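Local coordinates for endoglucanase A (Clostridium acetobutylicum, PDB 3IK2), which probably hydrolyses internal beta-1,4-glucosidic bonds of cellulose and related glucans, as a family 44 glycoside hydrolase, at residues Ala282-Thr291 with Asn296-Ala306. Residues are numbered along the deposited sequence; the frame is centred on the assembly and turned at random.
Sequences AKGGGQRVTT and NVDCNKARMQA
G284 and C299 bring the two segments closest, with CA atoms 3.9 Å apart. Residues 283-284 and 287-288 form a small beta hairpin. Its G284-Q287 turn is type I', and G284 and Q287 bond to each other through both backbone N-H and C=O groups. The hairpin lies against one side of helix 297-305. With no side chain between, G284 CA lies against A302 CB and makes a CA-H...O contact of 3.5 Å with D298 O. G285 lies beside N296 and the CB of D298.

N296 joins the helix start to the turn. Its OD1 caps the helix by accepting from C299 N. Its ND2 donates to G285 O at 3.2 Å, nearly straight at 164°. That oxygen lies in the N296 amide plane, but the donor sits above the G285 carbonyl plane. The C299 SG, anti to the backbone N (chi1 -168°), reaches strand 287-288 and the type I turn after it, meeting the CB of Q287 and T291 CG2 (3.6 Å). V289 CG1 packs on A302 CB at 3.8 Å, and A282 CB meets A306 CB farther along.

R303 bends at chi3 (-59°), which turns its guanidinium toward the R288-T291 turn. NE and NH2 both donate to V289 O, at 3.1 and 2.9 Å, so one edge grips a single oxygen. NH1 reaches N300 OD1 within the helix and S362 OG outside it. These bonds hold the group's plane in place.

Both segments lie in the long connection between the sixth and seventh strands (273-278 and 347-353) of the TIM-like barrel. Helix 361-376 packs against the helix through N300, R303 and M304. N300 ND2 bonds to Y450 OH and Q305 NE2 to N425 O, both in loops of the nine-stranded sheet.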
loop_
_atom_site.group_PDB
_atom_site.type_symbol
_atom_site.label_atom_id
_atom_site.label_comp_id
_atom_site.label_asym_id
_atom_site.label_seq_id
_atom_site.Cartn_x
_atom_site.Cartn_y
_atom_site.Cartn_z
ATOM N N ALA A 282 0.873 16.498 -4.911
ATOM C CA ALA A 282 0.623 17.064 -6.241
ATOM C C ALA A 282 -0.653 17.907 -6.282
ATOM O O ALA A 282 -1.707 17.492 -5.780
ATOM C CB ALA A 282 0.548 15.933 -7.273
ATOM N N LYS A 283 -0.545 19.110 -6.846
ATOM C CA LYS A 283 -1.699 19.991 -6.962
ATOM C C LYS A 283 -2.023 20.246 -8.415
ATOM O O LYS A 283 -1.122 20.224 -9.286
ATOM C CB LYS A 283 -1.418 21.346 -6.294
ATOM C CG LYS A 283 -1.146 21.279 -4.777
ATOM C CD LYS A 283 -0.609 22.632 -4.299
ATOM C CE LYS A 283 -1.730 23.653 -4.417
ATOM N NZ LYS A 283 -1.341 24.991 -3.944
ATOM N N GLY A 284 -3.304 20.507 -8.662
ATOM C CA GLY A 284 -3.746 21.158 -9.908
ATOM C C GLY A 284 -4.939 22.063 -9.617
ATOM O O GLY A 284 -5.713 21.786 -8.710
ATOM N N GLY A 285 -5.077 23.151 -10.378
ATOM C CA GLY A 285 -6.150 24.123 -10.178
ATOM C C GLY A 285 -6.192 24.652 -8.759
ATOM O O GLY A 285 -7.265 24.954 -8.228
ATOM N N GLY A 286 -5.012 24.783 -8.159
ATOM C CA GLY A 286 -4.877 25.240 -6.773
ATOM C C GLY A 286 -5.380 24.292 -5.710
ATOM O O GLY A 286 -5.674 24.727 -4.605
ATOM N N GLN A 287 -5.507 22.997 -6.036
ATOM C CA GLN A 287 -5.994 21.981 -5.084
ATOM C C GLN A 287 -5.115 20.728 -5.074
ATOM O O GLN A 287 -4.668 20.268 -6.122
ATOM C CB GLN A 287 -7.441 21.535 -5.370
ATOM C CG GLN A 287 -8.512 22.610 -5.230
ATOM C CD GLN A 287 -8.707 23.100 -3.792
ATOM O OE1 GLN A 287 -8.614 22.313 -2.814
ATOM N NE2 GLN A 287 -8.971 24.412 -3.652
ATOM N N ARG A 288 -4.911 20.177 -3.882
ATOM C CA ARG A 288 -4.249 18.891 -3.718
ATOM C C ARG A 288 -5.119 17.780 -4.321
ATOM O O ARG A 288 -6.346 17.777 -4.130
ATOM C CB ARG A 288 -3.950 18.635 -2.252
ATOM C CG ARG A 288 -2.980 17.511 -2.028
ATOM C CD ARG A 288 -2.733 17.372 -0.569
ATOM N NE ARG A 288 -1.958 16.168 -0.312
ATOM C CZ ARG A 288 -1.612 15.747 0.896
ATOM N NH1 ARG A 288 -1.997 16.446 1.956
ATOM N NH2 ARG A 288 -0.904 14.624 1.033
ATOM N N VAL A 289 -4.497 16.867 -5.074
ATOM C CA VAL A 289 -5.252 15.905 -5.927
ATOM C C VAL A 289 -6.059 14.877 -5.128
ATOM O O VAL A 289 -6.987 14.237 -5.646
ATOM C CB VAL A 289 -4.331 15.206 -6.982
ATOM C CG1 VAL A 289 -3.667 16.230 -7.866
ATOM C CG2 VAL A 289 -3.237 14.317 -6.301
ATOM N N THR A 290 -5.688 14.729 -3.856
ATOM C CA THR A 290 -6.383 13.867 -2.895
ATOM C C THR A 290 -7.830 14.329 -2.630
ATOM O O THR A 290 -8.589 13.613 -1.993
ATOM C CB THR A 290 -5.607 13.811 -1.533
ATOM O OG1 THR A 290 -5.284 15.144 -1.121
ATOM C CG2 THR A 290 -4.295 13.019 -1.667
ATOM N N THR A 291 -8.206 15.520 -3.098
ATOM C CA THR A 291 -9.585 15.995 -2.943
ATOM C C THR A 291 -10.648 15.100 -3.596
ATOM O O THR A 291 -10.383 14.436 -4.588
ATOM C CB THR A 291 -9.806 17.444 -3.456
ATOM O OG1 THR A 291 -11.185 17.772 -3.279
ATOM C CG2 THR A 291 -9.474 17.587 -4.958
ATOM N N ASN A 296 -13.142 20.362 -10.620
ATOM C CA ASN A 296 -11.903 21.079 -10.916
ATOM C C ASN A 296 -11.086 20.282 -11.923
ATOM O O ASN A 296 -10.438 19.279 -11.564
ATOM C CB ASN A 296 -11.126 21.277 -9.605
ATOM C CG ASN A 296 -9.934 22.175 -9.747
ATOM O OD1 ASN A 296 -9.347 22.311 -10.814
ATOM N ND2 ASN A 296 -9.541 22.786 -8.634
ATOM N N VAL A 297 -11.119 20.723 -13.180
ATOM C CA VAL A 297 -10.522 19.976 -14.293
ATOM C C VAL A 297 -8.995 19.910 -14.261
ATOM O O VAL A 297 -8.402 18.850 -14.535
ATOM C CB VAL A 297 -11.037 20.490 -15.668
ATOM C CG1 VAL A 297 -10.192 19.923 -16.836
ATOM C CG2 VAL A 297 -12.506 20.130 -15.839
ATOM N N ASP A 298 -8.358 21.031 -13.921
ATOM C CA ASP A 298 -6.885 21.041 -13.766
ATOM C C ASP A 298 -6.428 20.185 -12.598
ATOM O O ASP A 298 -5.337 19.620 -12.621
ATOM C CB ASP A 298 -6.348 22.460 -13.632
ATOM C CG ASP A 298 -6.293 23.191 -14.974
ATOM O OD1 ASP A 298 -6.719 22.627 -16.000
ATOM O OD2 ASP A 298 -5.802 24.341 -15.008
ATOM N N CYS A 299 -7.265 20.108 -11.568
ATOM C CA CYS A 299 -7.015 19.171 -10.489
ATOM C C CYS A 299 -7.177 17.719 -11.010
ATOM O O CYS A 299 -6.309 16.884 -10.749
ATOM C CB CYS A 299 -7.898 19.470 -9.271
ATOM S SG CYS A 299 -7.423 18.586 -7.771
ATOM N N ASN A 300 -8.259 17.441 -11.756
ATOM C CA ASN A 300 -8.450 16.115 -12.369
ATOM C C ASN A 300 -7.251 15.690 -13.228
ATOM O O ASN A 300 -6.790 14.509 -13.186
ATOM C CB ASN A 300 -9.739 16.032 -13.173
ATOM C CG ASN A 300 -11.001 16.296 -12.340
ATOM O OD1 ASN A 300 -10.979 16.286 -11.119
ATOM N ND2 ASN A 300 -12.131 16.481 -13.033
ATOM N N LYS A 301 -6.716 16.657 -13.969
ATOM C CA LYS A 301 -5.571 16.418 -14.870
ATOM C C LYS A 301 -4.292 16.105 -14.113
ATOM O O LYS A 301 -3.599 15.151 -14.433
ATOM C CB LYS A 301 -5.344 17.614 -15.807
ATOM C CG LYS A 301 -6.326 17.644 -16.920
ATOM C CD LYS A 301 -6.272 18.938 -17.722
ATOM C CE LYS A 301 -7.228 18.839 -18.896
ATOM N NZ LYS A 301 -7.428 20.149 -19.577
ATOM N N ALA A 302 -3.978 16.939 -13.128
ATOM C CA ALA A 302 -2.868 16.706 -12.239
ATOM C C ALA A 302 -2.950 15.336 -11.572
ATOM O O ALA A 302 -1.899 14.716 -11.312
ATOM C CB ALA A 302 -2.821 17.802 -11.176
ATOM N N ARG A 303 -4.179 14.890 -11.270
ATOM C CA ARG A 303 -4.418 13.609 -10.597
ATOM C C ARG A 303 -3.880 12.444 -11.409
ATOM O O ARG A 303 -3.145 11.619 -10.891
ATOM C CB ARG A 303 -5.914 13.410 -10.294
ATOM C CG ARG A 303 -6.290 12.048 -9.687
ATOM C CD ARG A 303 -7.776 11.956 -9.244
ATOM N NE ARG A 303 -8.084 12.975 -8.256
ATOM C CZ ARG A 303 -8.892 14.018 -8.461
ATOM N NH1 ARG A 303 -9.508 14.180 -9.633
ATOM N NH2 ARG A 303 -9.088 14.903 -7.486
ATOM N N MET A 304 -4.246 12.393 -12.690
ATOM C CA MET A 304 -3.803 11.338 -13.615
ATOM C C MET A 304 -2.322 11.400 -13.933
ATOM O O MET A 304 -1.720 10.383 -14.206
ATOM C CB MET A 304 -4.632 11.394 -14.909
ATOM C CG MET A 304 -6.134 11.227 -14.669
ATOM S SD MET A 304 -7.095 11.294 -16.205
ATOM C CE MET A 304 -7.187 13.079 -16.486
ATOM N N GLN A 305 -1.731 12.595 -13.870
ATOM C CA GLN A 305 -0.270 12.750 -14.023
ATOM C C GLN A 305 0.512 12.405 -12.755
ATOM O O GLN A 305 1.700 12.086 -12.818
ATOM C CB GLN A 305 0.095 14.184 -14.460
ATOM C CG GLN A 305 -0.556 14.659 -15.783
ATOM C CD GLN A 305 -0.348 13.693 -16.931
ATOM O OE1 GLN A 305 0.652 12.989 -16.973
ATOM N NE2 GLN A 305 -1.306 13.648 -17.879
ATOM N N ALA A 306 -0.146 12.511 -11.604
ATOM C CA ALA A 306 0.537 12.440 -10.308
ATOM C C ALA A 306 1.325 11.130 -10.093
ATOM O O ALA A 306 2.417 11.169 -9.534
ATOM C CB ALA A 306 -0.432 12.718 -9.141
#